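Local coordinates for protein sulfate adenylyltransferase, adenylylsulfate kinase (Thiobacillus denitrificans, PDB 3CR8) that probably catalyses ATP-dependent phosphorylation of adenosine 5'-phosphosulfate to 3'-phosphoadenylyl sulfate, the activated form of sulfate, as a hexameric APS kinase lacking ATP sulfurylase activity, at residues A[49-53]-A[149-153]; A[163-169]-A[190-196]; A[180-184]-A[222-226]. All blocks are in the same frame, centred on the assembly; numbering follows the deposited sequence.

Contact 1: residues A[49-53]-A[149-153]; sequences MTGAY and ATPAE
A capping box opens helix 151-160, and its first turn packs against the Schellman turn that follows helix 39-50, where the PUA-like part meets the helix leading into the ATP-sulfurylase-like part. At Thr150, the N-cap, chi1 is p (53°), which turns OG1 back to accept from Glu153 N at 3.0 Å. Glu153, with chi1 m and chi2 t, returns the bond: its OE1 receives Thr150 N at 3.0 Å. Pro151 suits the first helical position, where its phi of -49° is helical and no amide hydrogen is needed. Across the gap, Gly51 leaves the helix with phi/psi 105/-2; a CB here would jam against the preceding carbonyl oxygen, so glycine fits. The CA atoms of Thr50 and Thr150 lie 6.5 Å apart, those of Ala52 and Pro151 6.3 Å. The contact is van der Waals packing around the C-gamma exo proline ring. Its CG sits 3.8 Å from Ala52 N and 4.3 Å from Ala52 CB, a methyl small enough to admit it; Phe256 of helix 244-256 touches both residues. The CA-to-CB bond of Thr50 points toward the other segment, with chi1 between wells at -125°: OG1 is 3.6 Å from Thr150 CG2, and CG2 presses to 3.2 Å from Pro151 CD.

Contact 2: residues A[163-169]-A[190-196]; sequences WRRIIAW and NEANLLL
Strands 166-169 and 193-196 run side by side, their axes 4.6 Å apart at closest and 23° from parallel. Ile166 pairs with Asn193, Ile167 with Leu194, Ala168 with Leu195 and Trp169 with Leu196. The ladder is Asn193 N to Arg165 O (3.0 Å), Ile167 N to Asn193 O (2.9 Å), Leu195 N to Ile167 O (2.8 Å) and Trp169 N to Leu195 O (2.8 Å). On the face bearing Ile166 and Ala168, Ile166 CG2 meets Leu195 CB at 3.9 Å, while small Ala168 leaves room for Leu195 CD2, 4.4 Å from its CB. Asn193, chi1 m, lays its CB 3.3 Å from the centroid of the six-membered ring of Trp163, a CH-pi contact over the flat indole, and its ND2 donates to Arg165 O at 3.1 Å. On the other face, Ile167 (m, t) pushes CG1 to 3.3 Å from Ala192 CB, a tight fit that the small alanine side chain permits, and its CB lies 4.3 Å from Leu194 CD1. Before the strand, Glu191 takes positive phi (44°) as C-prime of the Schellman motif ending helix 177-189. That helix covers the Ile167-Leu194 face, completing a beta-alpha-beta crossover at the centre of a parallel Rossmann-like sheet, as in the ATP-sulfurylase family.

Contact 3: residues A[180-184]-A[222-226]; sequences YEFCL and DRFPA
Phe224 is the apolar centre, its ring lying between helix 177-189 and the strand residues Leu194 and Leu196. Its chi1 of -85° swings the ring toward the helix although its CA-to-CB bond points sideways. Tyr180, one turn before Leu184 in regular helix (Leu184 N to Tyr180 O, 3.1 Å), has chi1 t and sets its edge against the Phe224 face: a T-shaped stack with centroids 4.8 Å apart, planes at 69° and Tyr180 CD1 3.3 Å from Phe224 CZ. Leu184 (m, t) adds a branched end, with CD2 4.2 Å from Phe224 CD1 and 3.9 Å from Pro225 CD; the CA atoms of Leu184 and Phe224 are 8.2 Å apart. Farther out, Tyr180 CE1 lies 3.8 Å from Arg223 CB, and Tyr180 OH donates to Arg223 O at 2.7 Å, so one tyrosine serves both core and loop backbone. The guanidinium of Arg223 leads away to a salt bridge with Glu353. This is helix-to-loop packing on one face of a parallel alpha/beta sheet, where the crossover helix 177-189 meets the loop entering strand 229-231, outermost in this chain's sheet.

How the contacts relate
From the N terminus, helix 39-50 ends at contact 1, which closes a long loop, rich in strand, when the chain returns at 149-153 to start helix 151-160. That helix leads directly into strand 166-169, so contact 1 is complete before contact 2 opens. Contact 2 spans only the crossover through helix 177-189, whereas contact 3 starts on that helix and closes beyond strand 193-196 at 222-226. Contacts 2 and 3 therefore cross along the chain, and they touch in space: Leu194 CD2 lies 3.6 Å from Phe224 CE1. Together they tie sheet, helix and loop into one layered unit; contact 1, its centre about 18 Å from that of contact 2, lies where the PUA-like part adjoins the ATP-sulfurylase-like part.

Contact 1: residues A[49-53]-A[149-153]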
loop_
_atom_site.group_PDB
_atom_site.type_symbol
_atom_site.label_atom_id
_atom_site.label_comp_id
_atom_site.label_asym_id
_atom_site.label_seq_id
_atom_site.Cartn_x
_atom_site.Cartn_y
_atom_site.Cartn_z
ATOM N N MET A 49 -39.761 31.941 -14.135
ATOM C CA MET A 49 -39.295 32.566 -15.361
ATOM C C MET A 49 -38.893 31.507 -16.362
ATOM O O MET A 49 -38.783 31.773 -17.541
ATOM C CB MET A 49 -38.097 33.469 -15.049
ATOM C CG MET A 49 -37.988 34.645 -15.928
ATOM S SD MET A 49 -37.372 35.987 -14.977
ATOM C CE MET A 49 -35.976 35.251 -14.127
ATOM N N THR A 50 -38.684 30.293 -15.881
ATOM C CA THR A 50 -37.881 29.343 -16.626
ATOM C C THR A 50 -38.662 28.096 -17.045
ATOM O O THR A 50 -38.181 27.280 -17.820
ATOM C CB THR A 50 -36.599 29.000 -15.837
ATOM O OG1 THR A 50 -35.459 29.249 -16.659
ATOM C CG2 THR A 50 -36.592 27.559 -15.336
ATOM N N GLY A 51 -39.879 27.954 -16.543
ATOM C CA GLY A 51 -40.734 26.883 -17.013
ATOM C C GLY A 51 -40.869 25.726 -16.047
ATOM O O GLY A 51 -41.602 24.784 -16.308
ATOM N N ALA A 52 -40.174 25.785 -14.925
ATOM C CA ALA A 52 -40.267 24.718 -13.935
ATOM C C ALA A 52 -41.700 24.590 -13.403
ATOM O O ALA A 52 -42.071 23.557 -12.848
ATOM C CB ALA A 52 -39.275 24.966 -12.785
ATOM N N TYR A 53 -42.490 25.650 -13.582
ATOM C CA TYR A 53 -43.850 25.720 -13.056
ATOM C C TYR A 53 -44.888 25.877 -14.151
ATOM O O TYR A 53 -45.998 26.307 -13.864
ATOM C CB TYR A 53 -44.032 26.901 -12.108
ATOM C CG TYR A 53 -43.214 26.874 -10.843
ATOM C CD1 TYR A 53 -42.956 25.693 -10.195
ATOM C CD2 TYR A 53 -42.724 28.049 -10.275
ATOM C CE1 TYR A 53 -42.214 25.684 -9.026
ATOM C CE2 TYR A 53 -41.983 28.035 -9.117
ATOM C CZ TYR A 53 -41.733 26.863 -8.505
ATOM O OH TYR A 53 -41.022 26.835 -7.349
ATOM N N ALA A 149 -28.948 23.392 -15.709
ATOM C CA ALA A 149 -29.798 23.420 -16.905
ATOM C C ALA A 149 -31.196 23.960 -16.645
ATOM O O ALA A 149 -31.763 23.810 -15.577
ATOM C CB ALA A 149 -29.882 22.068 -17.544
ATOM N N THR A 150 -31.747 24.617 -17.639
ATOM C CA THR A 150 -33.121 25.055 -17.544
ATOM C C THR A 150 -33.944 23.831 -17.908
ATOM O O THR A 150 -33.430 22.893 -18.511
ATOM C CB THR A 150 -33.408 26.201 -18.536
ATOM O OG1 THR A 150 -33.005 25.811 -19.861
ATOM C CG2 THR A 150 -32.664 27.483 -18.129
ATOM N N PRO A 151 -35.223 23.822 -17.548
ATOM C CA PRO A 151 -35.989 22.702 -18.045
ATOM C C PRO A 151 -35.791 22.492 -19.557
ATOM O O PRO A 151 -35.621 21.336 -19.983
ATOM C CB PRO A 151 -37.418 23.107 -17.688
ATOM C CG PRO A 151 -37.284 23.787 -16.438
ATOM C CD PRO A 151 -36.031 24.645 -16.643
ATOM N N ALA A 152 -35.795 23.563 -20.353
ATOM C CA ALA A 152 -35.581 23.388 -21.801
ATOM C C ALA A 152 -34.193 22.814 -22.141
ATOM O O ALA A 152 -34.070 21.887 -22.971
ATOM C CB ALA A 152 -35.847 24.654 -22.584
ATOM N N GLU A 153 -33.155 23.350 -21.506
ATOM C CA GLU A 153 -31.810 22.843 -21.724
ATOM C C GLU A 153 -31.716 21.363 -21.362
ATOM O O GLU A 153 -31.152 20.558 -22.121
ATOM C CB GLU A 153 -30.800 23.660 -20.923
ATOM C CG GLU A 153 -30.418 24.977 -21.560
ATOM C CD GLU A 153 -29.721 25.911 -20.585
ATOM O OE1 GLU A 153 -29.454 25.472 -19.430
ATOM O OE2 GLU A 153 -29.447 27.074 -20.984
#

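Contact 2: residues A[163-169]-A[190-196]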
loop_
_atom_site.group_PDB
_atom_site.type_symbol
_atom_site.label_atom_id
_atom_site.label_comp_id
_atom_site.label_asym_id
_atom_site.label_seq_id
_atom_site.Cartn_x
_atom_site.Cartn_y
_atom_site.Cartn_z
ATOM N N TRP A 163 -32.585 9.477 -24.249
ATOM C CA TRP A 163 -33.319 9.041 -23.077
ATOM C C TRP A 163 -34.800 9.291 -23.275
ATOM O O TRP A 163 -35.168 10.182 -24.018
ATOM C CB TRP A 163 -32.869 9.857 -21.867
ATOM C CG TRP A 163 -31.547 9.488 -21.281
ATOM C CD1 TRP A 163 -30.522 8.838 -21.896
ATOM C CD2 TRP A 163 -31.108 9.784 -19.964
ATOM N NE1 TRP A 163 -29.469 8.687 -21.027
ATOM C CE2 TRP A 163 -29.805 9.265 -19.833
ATOM C CE3 TRP A 163 -31.699 10.421 -18.872
ATOM C CZ2 TRP A 163 -29.069 9.372 -18.651
ATOM C CZ3 TRP A 163 -30.968 10.536 -17.695
ATOM C CH2 TRP A 163 -29.657 10.018 -17.595
ATOM N N ARG A 164 -35.652 8.527 -22.591
ATOM C CA ARG A 164 -37.102 8.762 -22.633
ATOM C C ARG A 164 -37.737 8.777 -21.237
ATOM O O ARG A 164 -38.338 9.757 -20.792
ATOM C CB ARG A 164 -37.796 7.688 -23.465
ATOM C CG ARG A 164 -37.510 7.704 -24.959
ATOM C CD ARG A 164 -38.236 6.576 -25.680
ATOM N NE ARG A 164 -37.626 5.255 -25.471
ATOM C CZ ARG A 164 -38.268 4.093 -25.637
ATOM N NH1 ARG A 164 -39.545 4.096 -26.002
ATOM N NH2 ARG A 164 -37.644 2.926 -25.436
ATOM N N ARG A 165 -37.596 7.656 -20.548
ATOM C CA ARG A 165 -38.202 7.417 -19.243
ATOM C C ARG A 165 -37.108 7.663 -18.202
ATOM O O ARG A 165 -36.009 7.088 -18.315
ATOM C CB ARG A 165 -38.659 5.954 -19.210
ATOM C CG ARG A 165 -39.378 5.486 -17.989
ATOM C CD ARG A 165 -39.235 3.983 -17.901
ATOM N NE ARG A 165 -40.372 3.369 -17.245
ATOM C CZ ARG A 165 -41.388 2.859 -17.914
ATOM N NH1 ARG A 165 -41.375 2.906 -19.242
ATOM N NH2 ARG A 165 -42.401 2.306 -17.260
ATOM N N ILE A 166 -37.407 8.501 -17.198
ATOM C CA ILE A 166 -36.394 9.017 -16.274
ATOM C C ILE A 166 -36.906 9.162 -14.841
ATOM O O ILE A 166 -37.880 9.883 -14.584
ATOM C CB ILE A 166 -35.864 10.386 -16.768
ATOM C CG1 ILE A 166 -35.357 10.289 -18.212
ATOM C CG2 ILE A 166 -34.774 10.894 -15.879
ATOM C CD1 ILE A 166 -35.153 11.635 -18.890
ATOM N N ILE A 167 -36.234 8.468 -13.918
ATOM C CA ILE A 167 -36.405 8.709 -12.493
ATOM C C ILE A 167 -35.540 9.896 -12.082
ATOM O O ILE A 167 -34.362 9.981 -12.443
ATOM C CB ILE A 167 -35.929 7.522 -11.658
ATOM C CG1 ILE A 167 -36.210 6.221 -12.370
ATOM C CG2 ILE A 167 -36.560 7.525 -10.262
ATOM C CD1 ILE A 167 -35.900 5.034 -11.504
ATOM N N ALA A 168 -36.127 10.790 -11.297
ATOM C CA ALA A 168 -35.395 11.909 -10.733
ATOM C C ALA A 168 -35.253 11.728 -9.243
ATOM O O ALA A 168 -36.141 11.175 -8.595
ATOM C CB ALA A 168 -36.107 13.198 -11.027
ATOM N N TRP A 169 -34.126 12.187 -8.720
ATOM C CA TRP A 169 -33.863 12.188 -7.296
ATOM C C TRP A 169 -33.444 13.630 -7.011
ATOM O O TRP A 169 -32.404 14.099 -7.491
ATOM C CB TRP A 169 -32.751 11.178 -6.969
ATOM C CG TRP A 169 -32.268 11.233 -5.576
ATOM C CD1 TRP A 169 -31.317 12.069 -5.062
ATOM C CD2 TRP A 169 -32.691 10.401 -4.506
ATOM N NE1 TRP A 169 -31.134 11.808 -3.726
ATOM C CE2 TRP A 169 -31.972 10.798 -3.361
ATOM C CE3 TRP A 169 -33.600 9.363 -4.402
ATOM C CZ2 TRP A 169 -32.146 10.192 -2.139
ATOM C CZ3 TRP A 169 -33.770 8.764 -3.179
ATOM C CH2 TRP A 169 -33.046 9.175 -2.065
ATOM N N ASN A 190 -37.580 -0.078 -12.957
ATOM C CA ASN A 190 -38.543 0.693 -13.737
ATOM C C ASN A 190 -38.032 0.938 -15.144
ATOM O O ASN A 190 -38.590 1.748 -15.881
ATOM C CB ASN A 190 -38.852 2.032 -13.056
ATOM C CG ASN A 190 -39.638 1.859 -11.765
ATOM O OD1 ASN A 190 -40.870 1.945 -11.765
ATOM N ND2 ASN A 190 -38.935 1.607 -10.657
ATOM N N GLU A 191 -36.975 0.221 -15.510
ATOM C CA GLU A 191 -36.349 0.389 -16.815
ATOM C C GLU A 191 -36.191 1.874 -17.160
ATOM O O GLU A 191 -36.608 2.338 -18.247
ATOM C CB GLU A 191 -37.153 -0.335 -17.895
ATOM C CG GLU A 191 -37.191 -1.862 -17.724
ATOM C CD GLU A 191 -37.863 -2.573 -18.887
ATOM O OE1 GLU A 191 -37.553 -2.243 -20.057
ATOM O OE2 GLU A 191 -38.703 -3.461 -18.628
ATOM N N ALA A 192 -35.573 2.601 -16.224
ATOM C CA ALA A 192 -35.431 4.048 -16.329
ATOM C C ALA A 192 -33.986 4.544 -16.221
ATOM O O ALA A 192 -33.136 3.902 -15.581
ATOM C CB ALA A 192 -36.311 4.731 -15.277
ATOM N N ASN A 193 -33.726 5.682 -16.867
ATOM C CA ASN A 193 -32.494 6.442 -16.645
ATOM C C ASN A 193 -32.614 7.252 -15.358
ATOM O O ASN A 193 -33.719 7.455 -14.856
ATOM C CB ASN A 193 -32.185 7.350 -17.830
ATOM C CG ASN A 193 -32.180 6.600 -19.163
ATOM O OD1 ASN A 193 -31.125 6.236 -19.679
ATOM N ND2 ASN A 193 -33.365 6.368 -19.722
ATOM N N LEU A 194 -31.486 7.684 -14.803
ATOM C CA LEU A 194 -31.496 8.308 -13.490
ATOM C C LEU A 194 -30.946 9.699 -13.578
ATOM O O LEU A 194 -29.888 9.918 -14.186
ATOM C CB LEU A 194 -30.653 7.508 -12.506
ATOM C CG LEU A 194 -30.511 8.129 -11.122
ATOM C CD1 LEU A 194 -31.850 8.129 -10.439
ATOM C CD2 LEU A 194 -29.464 7.392 -10.295
ATOM N N LEU A 195 -31.686 10.625 -12.962
ATOM C CA LEU A 195 -31.307 12.027 -12.861
ATOM C C LEU A 195 -31.041 12.419 -11.391
ATOM O O LEU A 195 -31.944 12.426 -10.537
ATOM C CB LEU A 195 -32.384 12.920 -13.491
ATOM C CG LEU A 195 -32.145 14.423 -13.302
ATOM C CD1 LEU A 195 -30.892 14.845 -14.065
ATOM C CD2 LEU A 195 -33.313 15.261 -13.740
ATOM N N LEU A 196 -29.787 12.722 -11.084
ATOM C CA LEU A 196 -29.458 13.245 -9.763
ATOM C C LEU A 196 -29.650 14.738 -9.851
ATOM O O LEU A 196 -28.943 15.436 -10.619
ATOM C CB LEU A 196 -28.013 12.908 -9.421
ATOM C CG LEU A 196 -27.714 11.401 -9.447
ATOM C CD1 LEU A 196 -26.233 11.122 -9.318
ATOM C CD2 LEU A 196 -28.484 10.708 -8.327
#

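Contact 3: residues A[180-184]-A[222-226]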
loop_
_atom_site.group_PDB
_atom_site.type_symbol
_atom_site.label_atom_id
_atom_site.label_comp_id
_atom_site.label_asym_id
_atom_site.label_seq_id
_atom_site.Cartn_x
_atom_site.Cartn_y
_atom_site.Cartn_z
ATOM N N TYR A 180 -27.586 5.463 -2.905
ATOM C CA TYR A 180 -26.969 5.057 -4.157
ATOM C C TYR A 180 -27.463 3.678 -4.594
ATOM O O TYR A 180 -27.938 3.533 -5.705
ATOM C CB TYR A 180 -25.439 5.088 -4.041
ATOM C CG TYR A 180 -24.700 4.259 -5.070
ATOM C CD1 TYR A 180 -24.341 4.794 -6.295
ATOM C CD2 TYR A 180 -24.350 2.946 -4.805
ATOM C CE1 TYR A 180 -23.660 4.040 -7.233
ATOM C CE2 TYR A 180 -23.689 2.174 -5.737
ATOM C CZ TYR A 180 -23.339 2.725 -6.945
ATOM O OH TYR A 180 -22.649 1.958 -7.857
ATOM N N GLU A 181 -27.368 2.666 -3.730
ATOM C CA GLU A 181 -27.795 1.315 -4.125
ATOM C C GLU A 181 -29.305 1.246 -4.460
ATOM O O GLU A 181 -29.715 0.533 -5.384
ATOM C CB GLU A 181 -27.357 0.243 -3.102
ATOM C CG GLU A 181 -25.958 -0.362 -3.374
ATOM C CD GLU A 181 -25.511 -1.378 -2.294
ATOM O OE1 GLU A 181 -24.290 -1.643 -2.167
ATOM O OE2 GLU A 181 -26.378 -1.912 -1.564
ATOM N N PHE A 182 -30.123 2.007 -3.737
ATOM C CA PHE A 182 -31.567 2.008 -3.978
ATOM C C PHE A 182 -31.994 2.711 -5.231
ATOM O O PHE A 182 -32.998 2.345 -5.809
ATOM C CB PHE A 182 -32.338 2.649 -2.834
ATOM C CG PHE A 182 -33.790 2.867 -3.158
ATOM C CD1 PHE A 182 -34.706 1.820 -3.084
ATOM C CD2 PHE A 182 -34.242 4.109 -3.567
ATOM C CE1 PHE A 182 -36.040 2.025 -3.391
ATOM C CE2 PHE A 182 -35.582 4.316 -3.872
ATOM C CZ PHE A 182 -36.476 3.274 -3.781
ATOM N N CYS A 183 -31.281 3.773 -5.597
ATOM C CA CYS A 183 -31.484 4.446 -6.883
ATOM C C CYS A 183 -31.191 3.446 -7.979
ATOM O O CYS A 183 -31.996 3.242 -8.873
ATOM C CB CYS A 183 -30.555 5.656 -7.056
ATOM S SG CYS A 183 -31.177 7.195 -6.358
ATOM N N LEU A 184 -30.038 2.800 -7.891
ATOM C CA LEU A 184 -29.620 1.859 -8.917
ATOM C C LEU A 184 -30.689 0.850 -9.193
ATOM O O LEU A 184 -30.983 0.594 -10.349
ATOM C CB LEU A 184 -28.322 1.149 -8.538
ATOM C CG LEU A 184 -27.122 1.983 -8.947
ATOM C CD1 LEU A 184 -25.898 1.090 -9.043
ATOM C CD2 LEU A 184 -27.451 2.645 -10.266
ATOM N N ASP A 222 -18.956 9.279 -10.151
ATOM C CA ASP A 222 -18.279 8.253 -10.963
ATOM C C ASP A 222 -18.654 6.819 -10.599
ATOM O O ASP A 222 -18.385 5.889 -11.361
ATOM C CB ASP A 222 -16.765 8.429 -10.925
ATOM C CG ASP A 222 -16.314 9.631 -11.706
ATOM O OD1 ASP A 222 -15.255 9.542 -12.363
ATOM O OD2 ASP A 222 -17.031 10.660 -11.672
ATOM N N ARG A 223 -19.274 6.667 -9.429
ATOM C CA ARG A 223 -19.797 5.388 -8.954
ATOM C C ARG A 223 -21.080 5.010 -9.688
ATOM O O ARG A 223 -21.678 3.969 -9.426
ATOM C CB ARG A 223 -20.138 5.473 -7.461
ATOM C CG ARG A 223 -18.981 5.809 -6.544
ATOM C CD ARG A 223 -18.241 4.561 -6.208
ATOM N NE ARG A 223 -17.094 4.806 -5.347
ATOM C CZ ARG A 223 -16.333 3.824 -4.892
ATOM N NH1 ARG A 223 -16.635 2.575 -5.240
ATOM N NH2 ARG A 223 -15.303 4.075 -4.094
ATOM N N PHE A 224 -21.525 5.887 -10.571
ATOM C CA PHE A 224 -22.797 5.719 -11.251
ATOM C C PHE A 224 -22.555 5.365 -12.707
ATOM O O PHE A 224 -21.620 5.850 -13.355
ATOM C CB PHE A 224 -23.639 7.006 -11.184
ATOM C CG PHE A 224 -24.462 7.141 -9.932
ATOM C CD1 PHE A 224 -25.663 6.463 -9.790
ATOM C CD2 PHE A 224 -24.041 7.964 -8.905
ATOM C CE1 PHE A 224 -26.419 6.585 -8.634
ATOM C CE2 PHE A 224 -24.792 8.086 -7.751
ATOM C CZ PHE A 224 -25.984 7.393 -7.621
ATOM N N PRO A 225 -23.409 4.513 -13.244
ATOM C CA PRO A 225 -23.271 4.136 -14.640
ATOM C C PRO A 225 -23.397 5.391 -15.511
ATOM O O PRO A 225 -24.357 6.147 -15.376
ATOM C CB PRO A 225 -24.453 3.192 -14.851
ATOM C CG PRO A 225 -24.826 2.704 -13.469
ATOM C CD PRO A 225 -24.570 3.880 -12.602
ATOM N N ALA A 226 -22.427 5.615 -16.382
ATOM C CA ALA A 226 -22.409 6.819 -17.169
ATOM C C ALA A 226 -23.570 6.921 -18.161
ATOM O O ALA A 226 -24.188 7.987 -18.318
ATOM C CB ALA A 226 -21.062 6.950 -17.878
#